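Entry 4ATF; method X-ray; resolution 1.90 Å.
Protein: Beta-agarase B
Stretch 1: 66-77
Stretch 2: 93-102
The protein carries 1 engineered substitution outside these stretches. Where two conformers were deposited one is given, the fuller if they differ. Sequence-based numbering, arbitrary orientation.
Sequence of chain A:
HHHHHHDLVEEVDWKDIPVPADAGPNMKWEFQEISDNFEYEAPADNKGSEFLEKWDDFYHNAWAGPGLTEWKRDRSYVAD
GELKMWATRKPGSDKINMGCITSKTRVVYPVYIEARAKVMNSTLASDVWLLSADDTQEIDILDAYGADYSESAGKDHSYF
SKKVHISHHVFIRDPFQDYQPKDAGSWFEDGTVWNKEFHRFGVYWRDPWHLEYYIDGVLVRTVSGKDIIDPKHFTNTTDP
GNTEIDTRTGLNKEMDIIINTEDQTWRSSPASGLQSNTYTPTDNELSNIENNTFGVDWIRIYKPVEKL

Stretch 1 (66-77) PGLTEWKRDRSY
Stretch 2 93-102: SDKINMGCIT

Two short strands, paired from Thr69 to Trp71 and from Ile96 to Met98, run parallel, their axes 4.7 Å apart at closest and inclined by 40°. Thr69 pairs with Ile96, Glu70 with Asn97 and Trp71 with Met98. A type II' turn, Pro66 to Thr69, leads in; Gly67 (phi 55°, psi -134°) takes a positive phi that favours glycine, and Thr69 N bonds Pro66 O at 2.7 Å. The ladder then alternates: Ile96 N to Leu68 O, 2.9 Å; Glu70 N to Ile96 O, 2.9 Å; a weak Met98 N to Glu70 O, 3.4 Å; Lys72 N to Met98 O, 2.9 Å.

Glu70 and Asn97 share one face. Asn97 (m, chi2 134°) turns its amide back to the neighbouring strand, where ND2 donates both to Glu70 O (3.2 Å) and to Glu70 OE2 (2.8 Å). Glu70 is extended (t, t, chi3 -81°), the last torsion setting its carboxylate to receive that amide; Lys72 NZ adds a long salt bridge to Glu70 OE2 at 3.7 Å.

The other face carries Thr69 (m), Ile96 (m, t), Trp71 and Met98. Trp71 (m, chi2 -46°) lays a ring face against Cys100: Cys100 CB lies 3.6 Å from the centroid of the Trp71 five-membered ring, and the t rotamer carries SG to 4.1 Å from that of the six-membered ring, both nearly along the normal. Met98 (p, t, p) has, through its chi1 p, CG 3.8 Å from Trp71 CD1 and 3.9 Å from Thr69 CG2.

Beyond the ladder, Arg75 (m, m, t, chi4 -83°) packs CB 3.4 Å from Met98 C, while its NH1 bonds Asp74 O at 3.1 Å. Gly99 (phi -91°, psi 159°) leaves space: an ideal CB would lie 2.8 Å from Arg75 O, a clash. Ser76 (p) holds a water through OG at 2.7 Å; the water is also 2.9 Å from Lys72 O and accepts from Cys100 N (3.0 Å), bridging the stretches where direct pairing has ceased.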

ATOM      1  N   PRO A  66      -3.461  -0.243  12.937  1.00 14.35           N
ATOM      2  CA  PRO A  66      -4.390   0.813  13.324  1.00 15.25           C
ATOM      3  C   PRO A  66      -5.809   0.275  13.581  1.00 15.83           C
ATOM      4  O   PRO A  66      -6.115  -0.901  13.240  1.00 14.85           O
ATOM      5  CB  PRO A  66      -4.414   1.701  12.058  1.00 13.96           C
ATOM      6  CG  PRO A  66      -4.207   0.680  10.931  1.00 13.01           C
ATOM      7  CD  PRO A  66      -3.152  -0.246  11.504  1.00 13.79           C
ATOM      8  N   GLY A  67      -6.707   1.130  14.070  1.00 15.74           N
ATOM      9  CA  GLY A  67      -8.154   0.768  14.129  1.00 15.13           C
ATOM     10  C   GLY A  67      -8.344  -0.512  14.881  1.00 15.77           C
ATOM     11  O   GLY A  67      -7.749  -0.695  15.975  1.00 13.99           O
ATOM     12  N   LEU A  68      -9.169  -1.407  14.313  1.00 15.13           N
ATOM     13  CA  LEU A  68      -9.375  -2.753  14.886  1.00 15.14           C
ATOM     14  C   LEU A  68      -8.297  -3.747  14.419  1.00 15.06           C
ATOM     15  O   LEU A  68      -8.372  -4.935  14.746  1.00 15.49           O
ATOM     16  CB  LEU A  68     -10.728  -3.289  14.454  1.00 15.24           C
ATOM     17  CG  LEU A  68     -11.957  -2.546  14.987  1.00 15.53           C
ATOM     18  CD1 LEU A  68     -13.274  -3.074  14.337  1.00 16.24           C
ATOM     19  CD2 LEU A  68     -11.945  -2.653  16.500  1.00 18.93           C
ATOM     20  N   THR A  69      -7.312  -3.293  13.649  1.00 13.52           N
ATOM     21  CA  THR A  69      -6.266  -4.230  13.104  1.00 12.58           C
ATOM     22  C   THR A  69      -5.409  -4.878  14.216  1.00 14.70           C
ATOM     23  O   THR A  69      -4.945  -4.173  15.146  1.00 14.06           O
ATOM     24  CB  THR A  69      -5.293  -3.551  12.145  1.00 12.28           C
ATOM     25  OG1 THR A  69      -6.029  -2.810  11.152  1.00 12.54           O
ATOM     26  CG2 THR A  69      -4.431  -4.596  11.467  1.00 11.17           C
ATOM     27  N   GLU A  70      -5.221  -6.214  14.154  1.00 13.50           N
ATOM     28  CA  GLU A  70      -4.161  -6.803  15.010  1.00 14.43           C
ATOM     29  C   GLU A  70      -3.368  -7.742  14.106  1.00 14.00           C
ATOM     30  O   GLU A  70      -3.832  -8.868  13.813  1.00 14.34           O
ATOM     31  CB  GLU A  70      -4.784  -7.512  16.227  1.00 14.76           C
ATOM     32  CG  GLU A  70      -3.655  -8.238  17.039  1.00 17.23           C
ATOM     33  CD  GLU A  70      -4.203  -8.942  18.295  1.00 25.39           C
ATOM     34  OE1 GLU A  70      -4.396  -8.233  19.321  1.00 26.53           O
ATOM     35  OE2 GLU A  70      -4.422 -10.192  18.258  1.00 26.72           O
ATOM     36  N   TRP A  71      -2.253  -7.253  13.553  1.00 12.71           N
ATOM     37  CA  TRP A  71      -1.520  -8.062  12.602  1.00 12.98           C
ATOM     38  C   TRP A  71      -0.987  -9.335  13.250  1.00 13.73           C
ATOM     39  O   TRP A  71      -0.581  -9.325  14.417  1.00 13.41           O
ATOM     40  CB  TRP A  71      -0.348  -7.307  11.990  1.00 10.96           C
ATOM     41  CG  TRP A  71      -0.831  -6.223  10.994  1.00 12.05           C
ATOM     42  CD1 TRP A  71      -1.785  -6.351   9.986  1.00 13.72           C
ATOM     43  CD2 TRP A  71      -0.339  -4.899  10.907  1.00 13.67           C
ATOM     44  NE1 TRP A  71      -1.908  -5.167   9.283  1.00 12.23           N
ATOM     45  CE2 TRP A  71      -1.047  -4.244   9.849  1.00 13.95           C
ATOM     46  CE3 TRP A  71       0.635  -4.172  11.627  1.00 12.62           C
ATOM     47  CZ2 TRP A  71      -0.784  -2.884   9.483  1.00 13.65           C
ATOM     48  CZ3 TRP A  71       0.883  -2.816  11.249  1.00 14.62           C
ATOM     49  CH2 TRP A  71       0.165  -2.204  10.207  1.00 12.12           C
ATOM     50  N   LYS A  72      -0.893 -10.404  12.450  1.00 15.31           N
ATOM     51  CA  LYS A  72      -0.366 -11.730  12.891  1.00 14.78           C
ATOM     52  C   LYS A  72       0.520 -12.325  11.814  1.00 15.47           C
ATOM     53  O   LYS A  72       0.206 -12.239  10.595  1.00 14.98           O
ATOM     54  CB  LYS A  72      -1.562 -12.674  13.164  1.00 15.31           C
ATOM     55  CG  LYS A  72      -2.344 -12.331  14.451  1.00 17.42           C
ATOM     56  CD  LYS A  72      -1.485 -12.658  15.752  1.00 22.77           C
ATOM     57  CE  LYS A  72      -2.324 -12.374  16.970  0.70 26.96           C
ATOM     58  NZ  LYS A  72      -1.615 -12.605  18.264  0.70 30.43           N
ATOM     59  N   ARG A  73       1.632 -12.937  12.231  1.00 15.73           N
ATOM     60  CA  ARG A  73       2.542 -13.636  11.300  1.00 16.10           C
ATOM     61  C   ARG A  73       1.795 -14.722  10.529  1.00 17.17           C
ATOM     62  O   ARG A  73       2.030 -14.893   9.363  1.00 16.07           O
ATOM     63  CB  ARG A  73       3.754 -14.258  12.026  1.00 16.06           C
ATOM     64  CG  ARG A  73       4.712 -13.166  12.510  1.00 14.75           C
ATOM     65  CD  ARG A  73       5.876 -13.740  13.275  1.00 17.26           C
ATOM     66  NE  ARG A  73       6.729 -12.679  13.857  1.00 17.04           N
ATOM     67  CZ  ARG A  73       7.595 -11.942  13.186  1.00 19.87           C
ATOM     68  NH1 ARG A  73       7.758 -12.112  11.875  1.00 18.40           N
ATOM     69  NH2 ARG A  73       8.315 -11.013  13.846  1.00 22.34           N
ATOM     70  N   ASP A  74       0.883 -15.424  11.195  1.00 17.63           N
ATOM     71  CA  ASP A  74       0.199 -16.542  10.572  1.00 18.25           C
ATOM     72  C   ASP A  74      -1.116 -16.180   9.809  1.00 17.36           C
ATOM     73  O   ASP A  74      -1.923 -17.075   9.483  1.00 16.31           O
ATOM     74  CB  ASP A  74      -0.034 -17.625  11.637  1.00 19.22           C
ATOM     75  CG  ASP A  74      -1.099 -17.230  12.678  1.00 22.67           C
ATOM     76  OD1 ASP A  74      -1.642 -16.103  12.663  1.00 23.62           O
ATOM     77  OD2 ASP A  74      -1.403 -18.098  13.530  1.00 27.02           O
ATOM     78  N   ARG A  75      -1.277 -14.898   9.461  1.00 15.04           N
ATOM     79  CA  ARG A  75      -2.375 -14.515   8.574  1.00 14.32           C
ATOM     80  C   ARG A  75      -1.874 -14.151   7.154  1.00 13.78           C
ATOM     81  O   ARG A  75      -2.623 -13.585   6.333  1.00 12.98           O
ATOM     82  CB  ARG A  75      -3.232 -13.375   9.206  1.00 14.14           C
ATOM     83  CG  ARG A  75      -4.173 -13.884  10.337  1.00 12.89           C
ATOM     84  CD  ARG A  75      -5.273 -14.761   9.723  1.00 14.91           C
ATOM     85  NE  ARG A  75      -6.135 -15.477  10.696  1.00 15.85           N
ATOM     86  CZ  ARG A  75      -5.812 -16.652  11.276  1.00 18.18           C
ATOM     87  NH1 ARG A  75      -4.653 -17.286  10.999  1.00 17.42           N
ATOM     88  NH2 ARG A  75      -6.657 -17.234  12.104  1.00 16.32           N
ATOM     89  N   SER A  76      -0.598 -14.387   6.901  1.00 12.10           N
ATOM     90  CA  SER A  76      -0.090 -14.335   5.521  1.00 12.94           C
ATOM     91  C   SER A  76       0.476 -15.701   5.121  1.00 13.87           C
ATOM     92  O   SER A  76       0.943 -16.488   5.983  1.00 14.08           O
ATOM     93  CB  SER A  76       0.989 -13.218   5.381  1.00 11.66           C
ATOM     94  OG  SER A  76       2.033 -13.485   6.343  1.00 12.84           O
ATOM     95  N   TYR A  77       0.410 -15.992   3.815  1.00 14.56           N
ATOM     96  CA  TYR A  77       1.026 -17.226   3.283  1.00 15.03           C
ATOM     97  C   TYR A  77       1.297 -17.077   1.781  1.00 15.90           C
ATOM     98  O   TYR A  77       0.902 -16.071   1.173  1.00 14.89           O
ATOM     99  CB  TYR A  77       0.151 -18.457   3.554  1.00 13.92           C
ATOM    100  CG  TYR A  77      -1.219 -18.425   2.904  1.00 17.55           C
ATOM    101  CD1 TYR A  77      -2.224 -17.591   3.414  1.00 19.71           C
ATOM    102  CD2 TYR A  77      -1.548 -19.303   1.858  1.00 20.84           C
ATOM    103  CE1 TYR A  77      -3.581 -17.601   2.851  1.00 22.54           C
ATOM    104  CE2 TYR A  77      -2.896 -19.329   1.271  1.00 23.44           C
ATOM    105  CZ  TYR A  77      -3.876 -18.463   1.783  1.00 23.63           C
ATOM    106  OH  TYR A  77      -5.115 -18.422   1.247  1.00 23.48           O
ATOM    107  N   SER A  93     -12.956 -10.613  21.109  0.80 23.37           N
ATOM    108  CA  SER A  93     -12.568  -9.225  20.957  0.80 21.37           C
ATOM    109  C   SER A  93     -13.269  -8.643  19.733  0.80 20.59           C
ATOM    110  O   SER A  93     -13.792  -9.425  18.895  0.80 18.66           O
ATOM    111  CB  SER A  93     -11.035  -9.157  20.798  0.80 21.24           C
ATOM    112  OG  SER A  93     -10.603  -7.846  20.494  0.80 19.91           O
ATOM    113  N   ASP A  94     -13.247  -7.307  19.591  0.80 19.10           N
ATOM    114  CA  ASP A  94     -13.687  -6.717  18.335  1.00 19.54           C
ATOM    115  C   ASP A  94     -12.564  -6.670  17.291  0.80 18.00           C
ATOM    116  O   ASP A  94     -12.836  -6.478  16.101  0.80 15.47           O
ATOM    117  CB  ASP A  94     -14.298  -5.300  18.525  0.80 20.16           C
ATOM    118  CG  ASP A  94     -15.578  -5.303  19.345  0.70 24.19           C
ATOM    119  OD1 ASP A  94     -16.454  -6.165  19.134  0.70 24.49           O
ATOM    120  OD2 ASP A  94     -15.730  -4.405  20.197  0.70 28.61           O
ATOM    121  N   LYS A  95     -11.307  -6.829  17.734  1.00 18.00           N
ATOM    122  CA  LYS A  95     -10.152  -6.797  16.823  1.00 17.45           C
ATOM    123  C   LYS A  95     -10.230  -7.886  15.716  1.00 16.97           C
ATOM    124  O   LYS A  95     -10.919  -8.932  15.863  1.00 15.07           O
ATOM    125  CB  LYS A  95      -8.825  -6.880  17.613  1.00 18.31           C
ATOM    126  CG  LYS A  95      -8.555  -5.538  18.379  1.00 22.82           C
ATOM    127  CD  LYS A  95      -7.388  -5.541  19.342  0.80 26.97           C
ATOM    128  CE  LYS A  95      -7.159  -4.108  19.875  0.80 29.94           C
ATOM    129  NZ  LYS A  95      -7.266  -3.112  18.759  0.80 32.59           N
ATOM    130  N   ILE A  96      -9.588  -7.582  14.586  1.00 14.56           N
ATOM    131  CA  ILE A  96      -9.515  -8.490  13.471  1.00 14.52           C
ATOM    132  C   ILE A  96      -8.039  -8.806  13.205  1.00 14.87           C
ATOM    133  O   ILE A  96      -7.244  -7.906  12.928  1.00 15.01           O
ATOM    134  CB  ILE A  96     -10.144  -7.875  12.207  1.00 14.08           C
ATOM    135  CG1 ILE A  96     -11.579  -7.411  12.527  1.00 13.41           C
ATOM    136  CG2 ILE A  96     -10.150  -8.923  11.050  1.00 12.77           C
ATOM    137  CD1 ILE A  96     -12.186  -6.437  11.439  1.00 14.33           C
ATOM    138  N   ASN A  97      -7.672 -10.071  13.326  1.00 13.11           N
ATOM    139  CA  ASN A  97      -6.332 -10.526  12.940  1.00 13.55           C
ATOM    140  C   ASN A  97      -6.161 -10.611  11.413  1.00 13.53           C
ATOM    141  O   ASN A  97      -7.025 -11.181  10.699  1.00 15.57           O
ATOM    142  CB  ASN A  97      -6.072 -11.926  13.543  1.00 14.37           C
ATOM    143  CG  ASN A  97      -6.048 -11.945  15.072  1.00 16.10           C
ATOM    144  OD1 ASN A  97      -6.669 -12.817  15.705  1.00 17.71           O
ATOM    145  ND2 ASN A  97      -5.283 -11.020  15.687  1.00 16.37           N
ATOM    146  N   MET A  98      -5.058 -10.097  10.865  1.00 13.62           N
ATOM    147  CA  MET A  98      -4.920 -10.075   9.380  1.00 11.89           C
ATOM    148  C   MET A  98      -3.407  -9.976   9.148  1.00 12.22           C
ATOM    149  O   MET A  98      -2.592  -9.862  10.131  1.00 13.29           O
ATOM    150  CB  MET A  98      -5.735  -8.919   8.731  0.70  9.76           C
ATOM    151  CG  MET A  98      -5.286  -7.530   9.104  0.70  8.63           C
ATOM    152  SD  MET A  98      -6.532  -6.246   8.666  1.00 14.64           S
ATOM    153  CE  MET A  98      -7.958  -6.604   9.691  1.00 13.38           C
ATOM    154  N   GLY A  99      -3.012 -10.071   7.897  1.00 12.05           N
ATOM    155  CA  GLY A  99      -1.595 -10.176   7.538  1.00 11.97           C
ATOM    156  C   GLY A  99      -0.870  -8.854   7.277  1.00 12.21           C
ATOM    157  O   GLY A  99      -1.497  -7.840   6.911  1.00 10.99           O
ATOM    158  N   CYS A 100       0.458  -8.893   7.393  1.00 11.48           N
ATOM    159  CA  CYS A 100       1.357  -7.762   7.010  1.00 12.67           C
ATOM    160  C   CYS A 100       2.741  -8.368   6.769  1.00 12.25           C
ATOM    161  O   CYS A 100       3.201  -9.171   7.603  1.00 12.71           O
ATOM    162  CB  CYS A 100       1.437  -6.756   8.172  1.00 11.88           C
ATOM    163  SG  CYS A 100       2.365  -5.251   7.766  1.00 15.16           S
ATOM    164  N   ILE A 101       3.384  -8.050   5.638  1.00 11.71           N
ATOM    165  CA  ILE A 101       4.746  -8.493   5.401  1.00 11.57           C
ATOM    166  C   ILE A 101       5.580  -7.249   5.026  1.00 11.82           C
ATOM    167  O   ILE A 101       5.005  -6.256   4.582  1.00 11.19           O
ATOM    168  CB  ILE A 101       4.863  -9.593   4.285  1.00 11.09           C
ATOM    169  CG1 ILE A 101       4.716  -9.024   2.854  1.00 10.72           C
ATOM    170  CG2 ILE A 101       3.893 -10.837   4.601  1.00 10.89           C
ATOM    171  CD1 ILE A 101       4.989 -10.132   1.705  1.00 11.70           C
ATOM    172  N   THR A 102       6.892  -7.322   5.254  0.50 11.39           N
ATOM    173  CA  THR A 102       7.836  -6.232   4.978  0.50 11.04           C
ATOM    174  C   THR A 102       9.039  -6.779   4.199  0.50 11.56           C
ATOM    175  O   THR A 102       9.507  -7.886   4.493  0.50 10.92           O
ATOM    176  CB  THR A 102       8.342  -5.595   6.290  0.50 11.51           C
ATOM    177  OG1 THR A 102       7.225  -5.215   7.116  0.50  8.90           O
ATOM    178  CG2 THR A 102       9.247  -4.358   6.006  0.50  9.75           C
TER
HETATM  179  O   HOH W   1       1.646 -11.560   8.228  1.00 13.16           O